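Local atomic coordinates of probable sulfate-binding lipoprotein SubI (Mycobacterium tuberculosis, PDB entry 6DDN), a protein that probably binds sulfate on the outer side of the cell membrane and carries it to a transporter for uptake. Residues 57-63 with 88-94; 64-69 with 292-298. One frame throughout, in Å; residues are numbered along the deposited sequence.

Contact 1 of 2, residues 57-63 with 88-94; sequences VAYAVPE and YGASADQ. With SO4 (sulfate ion), chain C.
Y59 and A60 meet G89 and S91 where two neighbouring parallel strands run out into loops, and the junction forms one wall of the sulfate site. A60 N gives a hydrogen bond to sulfate O1 at 3.0 Å, with an N-H...O angle of 141°. S91 N, at the start of helix 91-99, lies 2.9 Å from the same O1, so the amino end of that helix probably favours the anion. The Y59 ring turns its edge to the ion, CD2 reaching 3.5 Å from sulfate O2; chi1 of 60°, with CG between the backbone N and the carbonyl carbon, sets it there, with P62 CD over one face of the ring. Backbone bonding between the two segments is thin: G89 N makes two weak hydrogen bonds, to A58 O and to Y59 O. The Y88 ring is packed by the first segment: E63 CB sits over one face, 3.8 Å from the centroid, a CH-pi contact, while Y59 O lies at the ring edge and A58 CB packs 3.7 Å from Y88 CD1. S175 OG, S177 N, G218 N and Y236 OH also hydrogen-bond the sulfate. S91 OG bonds to D114 and S110 N, strand 53-58 runs between strands 83-88 and 106-108, and A60 touches R219 of helix 218-227 across the cleft.

Contact 2 of 2, residues 64-69 with 292-298; sequences PGWSAV and LWAQAGF
W293 drives its indole into helix 63-74, meeting V69, G65 and W66 in turn. From CB, a chi1 of -76° sets CG anti to the carbonyl carbon and swings the ring system across to the other helix. CD1 and NE1 come first: V69 CG2 stands over the five-membered ring, 3.6 Å from W293 NE1, while that nitrogen's hydrogen bond goes to Q284. Further along the same face CE3 and CZ3 lie against the main chain of G65, with W293 CZ3 3.3 Å from G65 CA, an approach made possible by the lack of a side chain there. The tip, CZ2 and CH2, points edge-on into the face of W66, W293 CH2 being 3.4 Å from W66 CE2; the planes stand at 87°, a T-shaped pair. A296 CB reaches G65 CA at 3.7 Å, and F298 CE1 comes within 3.5 Å of G65 N. L292 CB packs on V69 CG2. Positive phi at G297 closes helix 287-295, and F298 N bonds back to W293 O at 2.9 Å. Two helices thus pack closely where G65 lets the W293 indole lie against the main chain, and the second of them ends in a Schellman motif.

From the N terminus, strand 53-58 leads through 57-63 into helix 63-74, which carries 64-69. The helix and the loop after it bring the chain back, and strand 83-88 then runs parallel to the first and leads into 88-94, closing contact 1 across a beta-alpha-beta crossover. Contact 2 spans over 220 residues, closing when 292-298 comes back to the helix inside that unit; the two therefore cross, their segments alternating along the chain. They also touch: Y88 OH lies 3.4 Å from W66 CB, and P62 O is 3.8 Å from W293 CZ3. Contact 1 joins the strand ends at the sulfate site, whereas contact 2 packs helix 287-295 and the turn after it against the connecting helix.

Contact 1 of 2, residues 57-63 with 88-94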
ATOM      1  N   VAL A  57      -9.800   7.472   7.811  1.00 55.35           N
ATOM      2  CA  VAL A  57      -9.936   7.474   6.361  1.00 56.38           C
ATOM      3  C   VAL A  57      -8.688   6.808   5.802  1.00 55.88           C
ATOM      4  O   VAL A  57      -7.601   7.399   5.804  1.00 62.37           O
ATOM      5  CB  VAL A  57     -10.122   8.892   5.807  1.00 58.72           C
ATOM      6  CG1 VAL A  57     -10.073   8.881   4.285  1.00 58.73           C
ATOM      7  CG2 VAL A  57     -11.439   9.477   6.290  1.00 61.14           C
ATOM      8  N   ALA A  58      -8.831   5.572   5.339  1.00 53.10           N
ATOM      9  CA  ALA A  58      -7.710   4.782   4.855  1.00 52.76           C
ATOM     10  C   ALA A  58      -7.882   4.481   3.374  1.00 55.91           C
ATOM     11  O   ALA A  58      -8.936   4.724   2.780  1.00 58.59           O
ATOM     12  CB  ALA A  58      -7.567   3.479   5.652  1.00 50.76           C
ATOM     13  N   TYR A  59      -6.822   3.935   2.776  1.00 56.31           N
ATOM     14  CA  TYR A  59      -6.858   3.588   1.362  1.00 53.11           C
ATOM     15  C   TYR A  59      -7.616   2.280   1.148  1.00 49.22           C
ATOM     16  O   TYR A  59      -8.396   1.864   2.008  1.00 48.35           O
ATOM     17  CB  TYR A  59      -5.439   3.529   0.776  1.00 53.12           C
ATOM     18  CG  TYR A  59      -4.484   2.532   1.402  1.00 48.82           C
ATOM     19  CD1 TYR A  59      -4.000   2.708   2.693  1.00 47.60           C
ATOM     20  CD2 TYR A  59      -4.031   1.437   0.680  1.00 50.97           C
ATOM     21  CE1 TYR A  59      -3.115   1.803   3.256  1.00 46.82           C
ATOM     22  CE2 TYR A  59      -3.146   0.533   1.232  1.00 52.91           C
ATOM     23  CZ  TYR A  59      -2.694   0.715   2.520  1.00 47.58           C
ATOM     24  OH  TYR A  59      -1.814  -0.194   3.063  1.00 46.12           O
ATOM     25  N   ALA A  60      -7.403   1.625   0.005  1.00 48.92           N
ATOM     26  CA  ALA A  60      -8.356   0.622  -0.459  1.00 49.83           C
ATOM     27  C   ALA A  60      -8.158  -0.763   0.146  1.00 48.15           C
ATOM     28  O   ALA A  60      -9.107  -1.553   0.152  1.00 48.62           O
ATOM     29  CB  ALA A  60      -8.296   0.510  -1.984  1.00 50.54           C
ATOM     30  N   VAL A  61      -6.968  -1.092   0.640  1.00 48.33           N
ATOM     31  CA  VAL A  61      -6.702  -2.478   1.031  1.00 49.93           C
ATOM     32  C   VAL A  61      -6.221  -2.722   2.464  1.00 50.51           C
ATOM     33  O   VAL A  61      -5.946  -3.887   2.788  1.00 49.71           O
ATOM     34  CB  VAL A  61      -5.685  -3.109   0.063  1.00 51.27           C
ATOM     35  CG1 VAL A  61      -6.146  -2.967  -1.387  1.00 51.42           C
ATOM     36  CG2 VAL A  61      -4.321  -2.485   0.258  1.00 48.83           C
ATOM     37  N   PRO A  62      -6.100  -1.741   3.369  1.00 54.44           N
ATOM     38  CA  PRO A  62      -5.515  -2.057   4.679  1.00 50.79           C
ATOM     39  C   PRO A  62      -6.501  -2.614   5.695  1.00 46.41           C
ATOM     40  O   PRO A  62      -6.110  -2.843   6.845  1.00 43.43           O
ATOM     41  CB  PRO A  62      -4.973  -0.699   5.135  1.00 49.98           C
ATOM     42  CG  PRO A  62      -5.997   0.244   4.647  1.00 50.84           C
ATOM     43  CD  PRO A  62      -6.513  -0.322   3.336  1.00 53.92           C
ATOM     44  N   GLU A  63      -7.752  -2.849   5.305  1.00 53.72           N
ATOM     45  CA  GLU A  63      -8.773  -3.286   6.257  1.00 53.46           C
ATOM     46  C   GLU A  63      -8.416  -4.547   7.041  1.00 54.74           C
ATOM     47  O   GLU A  63      -8.697  -4.579   8.252  1.00 53.83           O
ATOM     48  CB  GLU A  63     -10.111  -3.483   5.527  1.00 51.16           C
ATOM     49  CG  GLU A  63     -11.274  -3.864   6.436  1.00 50.46           C
ATOM     50  CD  GLU A  63     -11.394  -5.362   6.642  1.00 53.44           C
ATOM     51  OE1 GLU A  63     -10.745  -6.118   5.889  1.00 60.58           O
ATOM     52  OE2 GLU A  63     -12.126  -5.785   7.559  1.00 57.34           O
ATOM     53  N   TYR A  88     -12.562   3.094   3.616  1.00 51.61           N
ATOM     54  CA  TYR A  88     -11.571   2.612   2.665  1.00 49.70           C
ATOM     55  C   TYR A  88     -11.991   2.966   1.246  1.00 51.08           C
ATOM     56  O   TYR A  88     -13.176   2.905   0.902  1.00 44.97           O
ATOM     57  CB  TYR A  88     -11.377   1.097   2.786  1.00 46.95           C
ATOM     58  CG  TYR A  88     -11.159   0.622   4.204  1.00 48.05           C
ATOM     59  CD1 TYR A  88      -9.902   0.686   4.794  1.00 45.00           C
ATOM     60  CD2 TYR A  88     -12.210   0.113   4.955  1.00 41.78           C
ATOM     61  CE1 TYR A  88      -9.700   0.253   6.095  1.00 44.93           C
ATOM     62  CE2 TYR A  88     -12.017  -0.322   6.251  1.00 42.09           C
ATOM     63  CZ  TYR A  88     -10.763  -0.251   6.816  1.00 45.79           C
ATOM     64  OH  TYR A  88     -10.579  -0.685   8.108  1.00 54.56           O
ATOM     65  N   GLY A  89     -11.012   3.332   0.431  1.00 52.23           N
ATOM     66  CA  GLY A  89     -11.271   3.652  -0.958  1.00 44.73           C
ATOM     67  C   GLY A  89      -9.969   3.946  -1.665  1.00 49.86           C
ATOM     68  O   GLY A  89      -8.888   3.791  -1.095  1.00 48.46           O
ATOM     69  N   ALA A  90     -10.083   4.370  -2.923  1.00 50.42           N
ATOM     70  CA  ALA A  90      -8.909   4.766  -3.691  1.00 50.70           C
ATOM     71  C   ALA A  90      -8.090   5.789  -2.914  1.00 50.96           C
ATOM     72  O   ALA A  90      -8.630   6.776  -2.407  1.00 52.72           O
ATOM     73  CB  ALA A  90      -9.334   5.337  -5.045  1.00 52.65           C
ATOM     74  N   SER A  91      -6.781   5.537  -2.820  1.00 49.85           N
ATOM     75  CA  SER A  91      -5.923   6.312  -1.926  1.00 49.61           C
ATOM     76  C   SER A  91      -5.982   7.803  -2.241  1.00 57.81           C
ATOM     77  O   SER A  91      -6.249   8.625  -1.356  1.00 61.15           O
ATOM     78  CB  SER A  91      -4.485   5.800  -2.012  1.00 46.78           C
ATOM     79  OG  SER A  91      -3.679   6.363  -0.991  1.00 47.22           O
ATOM     80  N   ALA A  92      -5.737   8.172  -3.501  1.00 58.91           N
ATOM     81  CA  ALA A  92      -5.736   9.586  -3.869  1.00 60.84           C
ATOM     82  C   ALA A  92      -7.126  10.197  -3.735  1.00 62.90           C
ATOM     83  O   ALA A  92      -7.263  11.354  -3.318  1.00 65.56           O
ATOM     84  CB  ALA A  92      -5.207   9.760  -5.292  1.00 60.77           C
ATOM     85  N   ASP A  93      -8.169   9.440  -4.089  1.00 60.77           N
ATOM     86  CA  ASP A  93      -9.532   9.931  -3.911  1.00 57.63           C
ATOM     87  C   ASP A  93      -9.833  10.190  -2.441  1.00 56.61           C
ATOM     88  O   ASP A  93     -10.466  11.196  -2.095  1.00 60.86           O
ATOM     89  CB  ASP A  93     -10.533   8.932  -4.490  1.00 58.42           C
ATOM     90  CG  ASP A  93     -10.547   8.929  -6.007  1.00 62.11           C
ATOM     91  OD1 ASP A  93      -9.793   9.719  -6.614  1.00 64.64           O
ATOM     92  OD2 ASP A  93     -11.319   8.138  -6.590  1.00 62.34           O
ATOM     93  N   GLN A  94      -9.385   9.294  -1.559  1.00 54.74           N
ATOM     94  CA  GLN A  94      -9.597   9.494  -0.129  1.00 53.40           C
ATOM     95  C   GLN A  94      -8.819  10.702   0.378  1.00 55.78           C
ATOM     96  O   GLN A  94      -9.309  11.447   1.234  1.00 59.33           O
ATOM     97  CB  GLN A  94      -9.200   8.236   0.641  1.00 50.28           C
ATOM     98  CG  GLN A  94     -10.104   7.041   0.392  1.00 52.35           C
ATOM     99  CD  GLN A  94     -11.329   7.033   1.285  1.00 55.87           C
ATOM    100  OE1 GLN A  94     -11.288   6.528   2.408  1.00 54.73           O
ATOM    101  NE2 GLN A  94     -12.428   7.592   0.788  1.00 59.95           N
TER
HETATM  102  S   SO4 C 401      -5.082   2.012  -3.268  1.00 49.61           S
HETATM  103  O1  SO4 C 401      -5.982   2.741  -2.378  1.00 48.23           O
HETATM  104  O2  SO4 C 401      -4.769   0.714  -2.676  1.00 48.53           O
HETATM  105  O3  SO4 C 401      -5.720   1.810  -4.564  1.00 48.17           O
HETATM  106  O4  SO4 C 401      -3.856   2.781  -3.448  1.00 48.78           O

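Contact 2 of 2, residues 64-69 with 292-298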
ATOM      1  N   PRO A  64      -7.844  -5.606   6.447  1.00 50.99           N
ATOM      2  CA  PRO A  64      -7.551  -6.809   7.246  1.00 47.36           C
ATOM      3  C   PRO A  64      -6.686  -6.543   8.465  1.00 50.08           C
ATOM      4  O   PRO A  64      -6.839  -7.230   9.482  1.00 53.99           O
ATOM      5  CB  PRO A  64      -6.841  -7.724   6.242  1.00 43.29           C
ATOM      6  CG  PRO A  64      -7.420  -7.329   4.935  1.00 44.19           C
ATOM      7  CD  PRO A  64      -7.569  -5.839   5.017  1.00 43.62           C
ATOM      8  N   GLY A  65      -5.786  -5.569   8.398  1.00 53.14           N
ATOM      9  CA  GLY A  65      -4.985  -5.233   9.553  1.00 53.11           C
ATOM     10  C   GLY A  65      -5.710  -4.308  10.506  1.00 55.84           C
ATOM     11  O   GLY A  65      -5.612  -4.467  11.727  1.00 60.59           O
ATOM     12  N   TRP A  66      -6.446  -3.339   9.960  1.00 54.13           N
ATOM     13  CA  TRP A  66      -7.166  -2.394  10.809  1.00 48.75           C
ATOM     14  C   TRP A  66      -8.246  -3.094  11.620  1.00 46.61           C
ATOM     15  O   TRP A  66      -8.393  -2.841  12.820  1.00 47.75           O
ATOM     16  CB  TRP A  66      -7.766  -1.273   9.963  1.00 46.07           C
ATOM     17  CG  TRP A  66      -6.752  -0.281   9.514  1.00 44.85           C
ATOM     18  CD1 TRP A  66      -6.397   0.003   8.229  1.00 48.01           C
ATOM     19  CD2 TRP A  66      -5.940   0.552  10.349  1.00 43.39           C
ATOM     20  NE1 TRP A  66      -5.418   0.968   8.211  1.00 49.45           N
ATOM     21  CE2 TRP A  66      -5.120   1.319   9.502  1.00 45.67           C
ATOM     22  CE3 TRP A  66      -5.830   0.725  11.732  1.00 44.98           C
ATOM     23  CZ2 TRP A  66      -4.203   2.246   9.990  1.00 49.76           C
ATOM     24  CZ3 TRP A  66      -4.920   1.643  12.215  1.00 44.78           C
ATOM     25  CH2 TRP A  66      -4.119   2.392  11.348  1.00 52.64           C
ATOM     26  N   SER A  67      -9.008  -3.988  10.986  1.00 51.00           N
ATOM     27  CA  SER A  67     -10.072  -4.689  11.694  1.00 52.43           C
ATOM     28  C   SER A  67      -9.544  -5.673  12.729  1.00 54.31           C
ATOM     29  O   SER A  67     -10.335  -6.178  13.535  1.00 59.98           O
ATOM     30  CB  SER A  67     -10.978  -5.414  10.697  1.00 52.91           C
ATOM     31  OG  SER A  67     -10.250  -6.365   9.948  1.00 52.88           O
ATOM     32  N   ALA A  68      -8.244  -5.962  12.727  1.00 44.46           N
ATOM     33  CA  ALA A  68      -7.631  -6.765  13.776  1.00 43.36           C
ATOM     34  C   ALA A  68      -6.997  -5.923  14.870  1.00 49.05           C
ATOM     35  O   ALA A  68      -6.936  -6.363  16.022  1.00 59.70           O
ATOM     36  CB  ALA A  68      -6.567  -7.695  13.185  1.00 41.61           C
ATOM     37  N   VAL A  69      -6.535  -4.718  14.533  1.00 45.47           N
ATOM     38  CA  VAL A  69      -5.875  -3.864  15.512  1.00 48.57           C
ATOM     39  C   VAL A  69      -6.898  -3.122  16.367  1.00 53.59           C
ATOM     40  O   VAL A  69      -6.691  -2.926  17.571  1.00 59.10           O
ATOM     41  CB  VAL A  69      -4.919  -2.896  14.790  1.00 47.63           C
ATOM     42  CG1 VAL A  69      -4.749  -1.612  15.582  1.00 48.98           C
ATOM     43  CG2 VAL A  69      -3.577  -3.563  14.547  1.00 48.88           C
ATOM     44  N   LEU A 292       0.208  -7.846  15.215  1.00 50.07           N
ATOM     45  CA  LEU A 292      -1.100  -8.038  14.595  1.00 49.47           C
ATOM     46  C   LEU A 292      -1.064  -7.694  13.112  1.00 44.55           C
ATOM     47  O   LEU A 292      -1.593  -8.442  12.280  1.00 46.96           O
ATOM     48  CB  LEU A 292      -2.150  -7.198  15.322  1.00 47.67           C
ATOM     49  CG  LEU A 292      -2.453  -7.612  16.761  1.00 45.29           C
ATOM     50  CD1 LEU A 292      -3.246  -6.526  17.455  1.00 44.85           C
ATOM     51  CD2 LEU A 292      -3.196  -8.938  16.803  1.00 46.86           C
ATOM     52  N   TRP A 293      -0.456  -6.557  12.763  1.00 41.13           N
ATOM     53  CA  TRP A 293      -0.278  -6.213  11.355  1.00 44.51           C
ATOM     54  C   TRP A 293       0.473  -7.316  10.620  1.00 46.55           C
ATOM     55  O   TRP A 293       0.068  -7.741   9.531  1.00 43.13           O
ATOM     56  CB  TRP A 293       0.469  -4.885  11.226  1.00 45.10           C
ATOM     57  CG  TRP A 293      -0.366  -3.674  11.507  1.00 46.27           C
ATOM     58  CD1 TRP A 293      -0.291  -2.867  12.604  1.00 42.29           C
ATOM     59  CD2 TRP A 293      -1.390  -3.122  10.670  1.00 51.36           C
ATOM     60  NE1 TRP A 293      -1.209  -1.850  12.507  1.00 44.85           N
ATOM     61  CE2 TRP A 293      -1.896  -1.983  11.328  1.00 51.70           C
ATOM     62  CE3 TRP A 293      -1.929  -3.480   9.430  1.00 52.05           C
ATOM     63  CZ2 TRP A 293      -2.917  -1.200  10.789  1.00 54.55           C
ATOM     64  CZ3 TRP A 293      -2.939  -2.698   8.894  1.00 52.77           C
ATOM     65  CH2 TRP A 293      -3.426  -1.575   9.576  1.00 53.88           C
ATOM     66  N   ALA A 294       1.575  -7.789  11.208  1.00 45.65           N
ATOM     67  CA  ALA A 294       2.329  -8.886  10.614  1.00 42.71           C
ATOM     68  C   ALA A 294       1.439 -10.101  10.398  1.00 45.87           C
ATOM     69  O   ALA A 294       1.398 -10.669   9.301  1.00 44.83           O
ATOM     70  CB  ALA A 294       3.524  -9.237  11.498  1.00 43.02           C
ATOM     71  N   GLN A 295       0.695 -10.499  11.435  1.00 49.61           N
ATOM     72  CA  GLN A 295      -0.207 -11.640  11.316  1.00 46.87           C
ATOM     73  C   GLN A 295      -1.271 -11.409  10.250  1.00 46.20           C
ATOM     74  O   GLN A 295      -1.771 -12.372   9.656  1.00 49.30           O
ATOM     75  CB  GLN A 295      -0.859 -11.928  12.668  1.00 48.56           C
ATOM     76  CG  GLN A 295       0.107 -12.490  13.699  1.00 54.87           C
ATOM     77  CD  GLN A 295      -0.336 -12.227  15.123  1.00 57.38           C
ATOM     78  OE1 GLN A 295      -1.502 -11.934  15.384  1.00 54.90           O
ATOM     79  NE2 GLN A 295       0.603 -12.327  16.055  1.00 61.00           N
ATOM     80  N   ALA A 296      -1.623 -10.149   9.991  1.00 46.50           N
ATOM     81  CA  ALA A 296      -2.584  -9.810   8.949  1.00 47.33           C
ATOM     82  C   ALA A 296      -1.965  -9.762   7.557  1.00 47.99           C
ATOM     83  O   ALA A 296      -2.691  -9.547   6.583  1.00 49.72           O
ATOM     84  CB  ALA A 296      -3.247  -8.465   9.262  1.00 43.36           C
ATOM     85  N   GLY A 297      -0.655  -9.953   7.435  1.00 47.30           N
ATOM     86  CA  GLY A 297      -0.001  -9.947   6.146  1.00 46.63           C
ATOM     87  C   GLY A 297       0.701  -8.661   5.777  1.00 47.27           C
ATOM     88  O   GLY A 297       1.195  -8.550   4.650  1.00 49.51           O
ATOM     89  N   PHE A 298       0.763  -7.691   6.681  1.00 48.65           N
ATOM     90  CA  PHE A 298       1.444  -6.427   6.433  1.00 46.14           C
ATOM     91  C   PHE A 298       2.808  -6.462   7.109  1.00 52.74           C
ATOM     92  O   PHE A 298       2.918  -6.858   8.275  1.00 57.12           O
ATOM     93  CB  PHE A 298       0.619  -5.247   6.952  1.00 38.07           C
ATOM     94  CG  PHE A 298      -0.765  -5.162   6.363  1.00 37.80           C
ATOM     95  CD1 PHE A 298      -1.788  -5.965   6.839  1.00 38.30           C
ATOM     96  CD2 PHE A 298      -1.043  -4.270   5.339  1.00 39.66           C
ATOM     97  CE1 PHE A 298      -3.059  -5.888   6.300  1.00 43.69           C
ATOM     98  CE2 PHE A 298      -2.313  -4.185   4.799  1.00 39.22           C
ATOM     99  CZ  PHE A 298      -3.322  -4.996   5.278  1.00 41.40           C
TER